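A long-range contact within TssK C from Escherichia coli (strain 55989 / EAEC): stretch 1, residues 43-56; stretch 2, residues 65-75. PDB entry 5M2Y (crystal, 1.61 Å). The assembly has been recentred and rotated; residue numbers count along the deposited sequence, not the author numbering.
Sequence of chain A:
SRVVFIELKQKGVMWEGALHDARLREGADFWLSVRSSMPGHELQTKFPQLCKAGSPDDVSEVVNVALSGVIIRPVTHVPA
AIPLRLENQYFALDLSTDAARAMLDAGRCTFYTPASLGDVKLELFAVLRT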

ATOM      1  N   LEU A  43     -10.924  -4.042  11.041  1.00 19.50           N
ATOM      2  CA  LEU A  43     -10.015  -3.834   9.915  1.00 18.77           C
ATOM      3  C   LEU A  43      -8.894  -2.868  10.328  1.00 21.38           C
ATOM      4  O   LEU A  43      -7.734  -3.122  10.044  1.00 20.20           O
ATOM      5  CB  LEU A  43     -10.785  -3.311   8.694  1.00 19.22           C
ATOM      6  CG  LEU A  43      -9.990  -3.064   7.418  1.00 23.49           C
ATOM      7  CD1 LEU A  43      -9.592  -4.346   6.779  1.00 23.65           C
ATOM      8  CD2 LEU A  43     -10.807  -2.252   6.430  1.00 26.00           C
ATOM      9  N   GLN A  44      -9.240  -1.794  11.056  1.00 18.12           N
ATOM     10  CA  GLN A  44      -8.272  -0.798  11.523  1.00 17.16           C
ATOM     11  C   GLN A  44      -7.205  -1.420  12.402  1.00 21.34           C
ATOM     12  O   GLN A  44      -6.021  -1.093  12.273  1.00 20.55           O
ATOM     13  CB  GLN A  44      -8.983   0.289  12.320  1.00 18.36           C
ATOM     14  CG  GLN A  44      -8.113   1.497  12.589  1.00 20.17           C
ATOM     15  CD  GLN A  44      -8.862   2.569  13.328  1.00 27.80           C
ATOM     16  OE1 GLN A  44      -9.578   2.312  14.308  1.00 26.24           O
ATOM     17  NE2 GLN A  44      -8.645   3.813  12.888  1.00 21.55           N
ATOM     18  N   THR A  45      -7.663  -2.275  13.325  1.00 19.56           N
ATOM     19  CA  THR A  45      -6.864  -2.994  14.302  1.00 19.64           C
ATOM     20  C   THR A  45      -5.942  -4.055  13.664  1.00 23.18           C
ATOM     21  O   THR A  45      -4.760  -4.091  13.980  1.00 24.32           O
ATOM     22  CB  THR A  45      -7.832  -3.606  15.334  1.00 27.64           C
ATOM     23  OG1 THR A  45      -8.486  -2.548  16.045  1.00 27.12           O
ATOM     24  CG2 THR A  45      -7.158  -4.565  16.306  1.00 27.72           C
ATOM     25  N   LYS A  46      -6.486  -4.893  12.767  1.00 18.13           N
ATOM     26  CA  LYS A  46      -5.855  -6.074  12.169  1.00 16.68           C
ATOM     27  C   LYS A  46      -5.132  -5.878  10.844  1.00 18.86           C
ATOM     28  O   LYS A  46      -4.119  -6.544  10.633  1.00 17.94           O
ATOM     29  CB  LYS A  46      -6.905  -7.174  12.018  1.00 18.70           C
ATOM     30  CG  LYS A  46      -7.468  -7.667  13.344  1.00 22.80           C
ATOM     31  CD  LYS A  46      -8.376  -8.850  13.101  1.00 25.24           C
ATOM     32  CE  LYS A  46      -9.052  -9.375  14.340  1.00 31.81           C
ATOM     33  NZ  LYS A  46      -9.996 -10.447  13.973  1.00 36.07           N
ATOM     34  N   PHE A  47      -5.634  -4.993   9.959  1.00 14.74           N
ATOM     35  CA  PHE A  47      -5.002  -4.743   8.653  1.00 13.99           C
ATOM     36  C   PHE A  47      -3.486  -4.458   8.750  1.00 17.45           C
ATOM     37  O   PHE A  47      -2.750  -5.070   7.977  1.00 16.52           O
ATOM     38  CB  PHE A  47      -5.722  -3.650   7.851  1.00 15.00           C
ATOM     39  CG  PHE A  47      -5.223  -3.500   6.437  1.00 15.18           C
ATOM     40  CD1 PHE A  47      -5.676  -4.340   5.425  1.00 17.03           C
ATOM     41  CD2 PHE A  47      -4.304  -2.522   6.113  1.00 16.38           C
ATOM     42  CE1 PHE A  47      -5.203  -4.203   4.111  1.00 17.26           C
ATOM     43  CE2 PHE A  47      -3.829  -2.389   4.802  1.00 18.73           C
ATOM     44  CZ  PHE A  47      -4.289  -3.223   3.811  1.00 16.68           C
ATOM     45  N   PRO A  48      -2.970  -3.620   9.693  1.00 15.23           N
ATOM     46  CA  PRO A  48      -1.508  -3.392   9.751  1.00 15.36           C
ATOM     47  C   PRO A  48      -0.663  -4.646  10.013  1.00 19.48           C
ATOM     48  O   PRO A  48       0.520  -4.659   9.689  1.00 19.21           O
ATOM     49  CB  PRO A  48      -1.359  -2.381  10.887  1.00 17.15           C
ATOM     50  CG  PRO A  48      -2.682  -1.675  10.929  1.00 20.80           C
ATOM     51  CD  PRO A  48      -3.668  -2.758  10.668  1.00 16.71           C
ATOM     52  N   GLN A  49      -1.267  -5.685  10.613  1.00 17.38           N
ATOM     53  CA  GLN A  49      -0.594  -6.956  10.896  1.00 17.71           C
ATOM     54  C   GLN A  49      -0.880  -8.028   9.862  1.00 21.12           C
ATOM     55  O   GLN A  49      -0.067  -8.924   9.691  1.00 21.56           O
ATOM     56  CB  GLN A  49      -0.943  -7.453  12.297  1.00 19.75           C
ATOM     57  CG  GLN A  49      -0.274  -6.604  13.360  1.00 28.64           C
ATOM     58  CD  GLN A  49      -0.339  -7.192  14.731  1.00 44.35           C
ATOM     59  OE1 GLN A  49      -1.401  -7.241  15.336  1.00 38.20           O
ATOM     60  NE2 GLN A  49       0.805  -7.617  15.258  1.00 33.55           N
ATOM     61  N   LEU A  50      -2.022  -7.940   9.172  1.00 16.53           N
ATOM     62  CA  LEU A  50      -2.406  -8.911   8.150  1.00 15.65           C
ATOM     63  C   LEU A  50      -1.827  -8.596   6.776  1.00 18.79           C
ATOM     64  O   LEU A  50      -1.381  -9.510   6.091  1.00 17.73           O
ATOM     65  CB  LEU A  50      -3.925  -9.059   8.066  1.00 15.78           C
ATOM     66  CG  LEU A  50      -4.585  -9.747   9.257  1.00 20.38           C
ATOM     67  CD1 LEU A  50      -6.069  -9.595   9.215  1.00 21.31           C
ATOM     68  CD2 LEU A  50      -4.227 -11.224   9.315  1.00 22.63           C
ATOM     69  N   CYS A  51      -1.836  -7.316   6.379  1.00 15.76           N
ATOM     70  CA  CYS A  51      -1.304  -6.909   5.089  1.00 15.22           C
ATOM     71  C   CYS A  51       0.205  -6.870   5.145  1.00 18.60           C
ATOM     72  O   CYS A  51       0.768  -6.272   6.057  1.00 18.14           O
ATOM     73  CB  CYS A  51      -1.889  -5.567   4.653  1.00 14.93           C
ATOM     74  SG  CYS A  51      -1.310  -5.000   3.041  1.00 19.09           S
ATOM     75  N   LYS A  52       0.849  -7.497   4.161  1.00 15.58           N
ATOM     76  CA  LYS A  52       2.304  -7.541   4.097  1.00 15.64           C
ATOM     77  C   LYS A  52       2.793  -7.049   2.751  1.00 19.66           C
ATOM     78  O   LYS A  52       2.289  -7.478   1.718  1.00 19.95           O
ATOM     79  CB  LYS A  52       2.811  -8.971   4.346  1.00 18.05           C
ATOM     80  CG  LYS A  52       2.388  -9.570   5.674  1.00 25.92           C
ATOM     81  CD  LYS A  52       3.390  -9.261   6.793  1.00 33.54           C
ATOM     82  CE  LYS A  52       2.806  -9.997   7.986  1.00 41.91           C
ATOM     83  NZ  LYS A  52       2.807  -9.263   9.256  1.00 44.76           N
ATOM     84  N   ALA A  53       3.795  -6.169   2.762  1.00 17.06           N
ATOM     85  CA  ALA A  53       4.404  -5.697   1.532  1.00 16.59           C
ATOM     86  C   ALA A  53       5.344  -6.795   1.025  1.00 19.87           C
ATOM     87  O   ALA A  53       6.084  -7.408   1.801  1.00 19.16           O
ATOM     88  CB  ALA A  53       5.190  -4.430   1.801  1.00 17.75           C
ATOM     89  N   GLY A  54       5.253  -7.069  -0.263  1.00 16.83           N
ATOM     90  CA  GLY A  54       6.079  -8.077  -0.908  1.00 17.09           C
ATOM     91  C   GLY A  54       7.338  -7.467  -1.471  1.00 21.27           C
ATOM     92  O   GLY A  54       7.424  -6.251  -1.668  1.00 20.58           O
ATOM     93  N   SER A  55       8.335  -8.290  -1.683  1.00 17.86           N
ATOM     94  CA  SER A  55       9.579  -7.814  -2.199  1.00 18.28           C
ATOM     95  C   SER A  55       9.389  -7.431  -3.648  1.00 23.57           C
ATOM     96  O   SER A  55       8.915  -8.213  -4.401  1.00 23.15           O
ATOM     97  CB  SER A  55      10.617  -8.912  -2.147  1.00 21.74           C
ATOM     98  OG  SER A  55      11.836  -8.470  -2.648  1.00 27.03           O
ATOM     99  N   PRO A  56       9.775  -6.212  -3.992  1.00 21.66           N
ATOM    100  CA  PRO A  56       9.649  -5.750  -5.363  1.00 21.99           C
ATOM    101  C   PRO A  56      10.847  -6.191  -6.226  1.00 26.99           C
ATOM    102  O   PRO A  56      10.772  -6.059  -7.417  1.00 27.19           O
ATOM    103  CB  PRO A  56       9.688  -4.239  -5.235  1.00 23.83           C
ATOM    104  CG  PRO A  56      10.425  -3.973  -4.017  1.00 28.05           C
ATOM    105  CD  PRO A  56      10.264  -5.149  -3.117  1.00 23.34           C
ATOM    106  N   VAL A  65       8.536 -13.717  -0.985  1.00 17.76           N
ATOM    107  CA  VAL A  65       9.510 -12.937  -0.206  1.00 17.02           C
ATOM    108  C   VAL A  65       8.906 -11.580   0.162  1.00 20.51           C
ATOM    109  O   VAL A  65       8.294 -10.943  -0.689  1.00 20.28           O
ATOM    110  CB  VAL A  65      10.896 -12.820  -0.895  1.00 20.46           C
ATOM    111  CG1 VAL A  65      11.858 -11.972  -0.070  1.00 20.11           C
ATOM    112  CG2 VAL A  65      11.493 -14.199  -1.120  1.00 20.48           C
ATOM    113  N   ALA A  66       9.031 -11.180   1.434  1.00 16.77           N
ATOM    114  CA  ALA A  66       8.484  -9.930   1.952  1.00 16.11           C
ATOM    115  C   ALA A  66       9.513  -8.818   1.913  1.00 20.65           C
ATOM    116  O   ALA A  66      10.717  -9.075   1.957  1.00 22.25           O
ATOM    117  CB  ALA A  66       8.011 -10.121   3.383  1.00 16.44           C
ATOM    118  N   LEU A  67       9.025  -7.574   1.841  1.00 16.45           N
ATOM    119  CA  LEU A  67       9.868  -6.390   1.886  1.00 16.13           C
ATOM    120  C   LEU A  67       9.832  -5.888   3.322  1.00 20.13           C
ATOM    121  O   LEU A  67       8.766  -5.552   3.825  1.00 19.54           O
ATOM    122  CB  LEU A  67       9.381  -5.307   0.906  1.00 15.83           C
ATOM    123  CG  LEU A  67      10.141  -3.965   0.943  1.00 19.99           C
ATOM    124  CD1 LEU A  67      11.575  -4.107   0.438  1.00 20.65           C
ATOM    125  CD2 LEU A  67       9.407  -2.909   0.161  1.00 20.95           C
ATOM    126  N   SER A  68      10.983  -5.880   3.991  1.00 18.43           N
ATOM    127  CA  SER A  68      11.041  -5.392   5.362  1.00 18.37           C
ATOM    128  C   SER A  68      11.124  -3.854   5.349  1.00 22.07           C
ATOM    129  O   SER A  68      11.420  -3.255   4.317  1.00 21.41           O
ATOM    130  CB  SER A  68      12.217  -6.011   6.109  1.00 23.39           C
ATOM    131  OG  SER A  68      13.449  -5.557   5.595  1.00 33.73           O
ATOM    132  N   GLY A  69      10.820  -3.247   6.493  1.00 19.39           N
ATOM    133  CA  GLY A  69      10.847  -1.798   6.656  1.00 19.18           C
ATOM    134  C   GLY A  69       9.582  -1.086   6.216  1.00 22.10           C
ATOM    135  O   GLY A  69       9.609   0.116   5.932  1.00 21.50           O
ATOM    136  N   VAL A  70       8.464  -1.832   6.143  1.00 18.71           N
ATOM    137  CA  VAL A  70       7.169  -1.287   5.779  1.00 17.92           C
ATOM    138  C   VAL A  70       6.284  -1.380   7.018  1.00 21.82           C
ATOM    139  O   VAL A  70       6.008  -2.480   7.493  1.00 22.49           O
ATOM    140  CB  VAL A  70       6.547  -1.996   4.556  1.00 21.37           C
ATOM    141  CG1 VAL A  70       5.213  -1.369   4.168  1.00 21.19           C
ATOM    142  CG2 VAL A  70       7.507  -1.993   3.377  1.00 21.31           C
ATOM    143  N   ILE A  71       5.908  -0.222   7.580  1.00 16.63           N
ATOM    144  CA  ILE A  71       5.038  -0.182   8.742  1.00 15.94           C
ATOM    145  C   ILE A  71       3.745   0.445   8.273  1.00 18.97           C
ATOM    146  O   ILE A  71       3.748   1.559   7.769  1.00 18.77           O
ATOM    147  CB  ILE A  71       5.639   0.573   9.953  1.00 18.88           C
ATOM    148  CG1 ILE A  71       6.982  -0.022  10.369  1.00 19.50           C
ATOM    149  CG2 ILE A  71       4.663   0.551  11.139  1.00 20.17           C
ATOM    150  CD1 ILE A  71       7.824   0.888  11.289  1.00 23.24           C
ATOM    151  N   ILE A  72       2.652  -0.294   8.409  1.00 15.25           N
ATOM    152  CA  ILE A  72       1.332   0.176   8.020  1.00 14.48           C
ATOM    153  C   ILE A  72       0.713   0.811   9.253  1.00 17.96           C
ATOM    154  O   ILE A  72       0.568   0.155  10.275  1.00 18.27           O
ATOM    155  CB  ILE A  72       0.492  -0.977   7.413  1.00 17.41           C
ATOM    156  CG1 ILE A  72       1.148  -1.481   6.103  1.00 17.21           C
ATOM    157  CG2 ILE A  72      -0.950  -0.529   7.172  1.00 18.79           C
ATOM    158  CD1 ILE A  72       0.559  -2.778   5.530  1.00 21.46           C
ATOM    159  N   ARG A  73       0.397   2.101   9.167  1.00 14.91           N
ATOM    160  CA  ARG A  73      -0.190   2.803  10.306  1.00 14.29           C
ATOM    161  C   ARG A  73      -1.585   3.313   9.992  1.00 17.98           C
ATOM    162  O   ARG A  73      -1.756   4.014   8.990  1.00 17.16           O
ATOM    163  CB  ARG A  73       0.675   3.990  10.740  1.00 14.58           C
ATOM    164  CG  ARG A  73       2.115   3.662  11.019  1.00 20.74           C
ATOM    165  CD  ARG A  73       2.785   4.776  11.792  1.00 25.65           C
ATOM    166  NE  ARG A  73       4.228   4.569  11.906  1.00 28.33           N
ATOM    167  CZ  ARG A  73       4.797   3.897  12.895  1.00 36.45           C
ATOM    168  NH1 ARG A  73       4.074   3.382  13.871  1.00 24.38           N
ATOM    169  NH2 ARG A  73       6.119   3.755  12.910  1.00 21.78           N
ATOM    170  N   PRO A  74      -2.584   3.032  10.860  1.00 15.41           N
ATOM    171  CA  PRO A  74      -3.918   3.581  10.606  1.00 15.23           C
ATOM    172  C   PRO A  74      -3.879   5.097  10.786  1.00 19.94           C
ATOM    173  O   PRO A  74      -3.184   5.600  11.667  1.00 19.66           O
ATOM    174  CB  PRO A  74      -4.795   2.888  11.649  1.00 17.22           C
ATOM    175  CG  PRO A  74      -3.891   2.560  12.746  1.00 22.29           C
ATOM    176  CD  PRO A  74      -2.566   2.243  12.110  1.00 17.50           C
ATOM    177  N   VAL A  75      -4.550   5.813   9.890  1.00 15.90           N
ATOM    178  CA  VAL A  75      -4.594   7.272   9.925  1.00 15.30           C
ATOM    179  C   VAL A  75      -6.048   7.730   9.982  1.00 19.68           C
ATOM    180  O   VAL A  75      -6.956   7.009   9.542  1.00 19.12           O
ATOM    181  CB  VAL A  75      -3.830   7.959   8.765  1.00 18.54           C
ATOM    182  CG1 VAL A  75      -2.329   7.685   8.829  1.00 18.51           C
ATOM    183  CG2 VAL A  75      -4.383   7.530   7.419  1.00 18.16           C
TER
HETATM  184  O   HOH W   1       2.685  -3.036   9.467  1.00 22.43           O

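Helix 43-50 and strand 70-75 lie nearly antiparallel, their N-to-C directions 170° apart and their axes 7.7 Å apart at closest approach. Beyond the helix the chain extends through Cys 51 into the short strand that begins at Lys 52, which runs beside the loop at Val 65 to Leu 67. Together the two stretches bury 630 Å².

Ile 72 is the main bump. Its CB points toward the helical stretch and it has the largest covered area of any residue here, 107 Å². The hollow that receives it is lined by Phe 47, Pro 48 and Cys 51. Its CG2 lies 4.0 Å from Phe 47 CD2, an oblique approach to the ring, and 4.2 Å from Pro 48 CB. The other branch of Ile 72, with chi2 near 170° (t), carries Ile 72 CD1 to the helix end, 3.8 Å from Cys 51 CB and 3.5 Å from Cys 51 O. Where Cys 51 leaves helical phi/psi, its CB faces the strand and closes this end of the pocket.

Pro 48 fits closely against the strand backbone, its CB 3.2 Å from Ile 72 O. The ring has no amide hydrogen to give, and the helix is kinked here, with the N atoms of Pro 48 and Gln 49 unbonded to the preceding turn. A water bridges the backbones nearby, donating to Pro 48 O (2.7 Å from the water O) and accepting from Ile 72 N (2.9 Å from the water O). One turn back, Gln 44 starts sideways, but its extended side chain comes nearer and lays CG 3.7 Å from Pro 74 CB. The Pro 74 ring also meets Pro 48, CD to CG at 4.1 Å, so it rests against two residues one turn apart. Ile 71 and Arg 73, alternating with these inward residues, point away.

At the other end, backbone bonds hold the chains. Leu 67 N donates to Ala 53 O (2.9 Å, 171°) and Ser 55 N donates to Val 65 O (2.8 Å, 164°), both nearly straight. They flank the single bridge between Gly 54 and Ala 66, whose CA atoms are 4.2 Å apart. Ala 53 O also receives a CA-H...O contact from Ala 66 CA at 3.5 Å.

The small Ala 53 methyl, its CB toward the other stretch, packs against two larger neighbours on one side, 3.7 Å from Val 70 CG2 and 4.4 Å from Leu 67 CB. Leu 67 reaches on to Pro 56, its CD1 3.9 Å from the ring CD, while Ser 55 CB meets Val 65 CG1 at 3.9 Å.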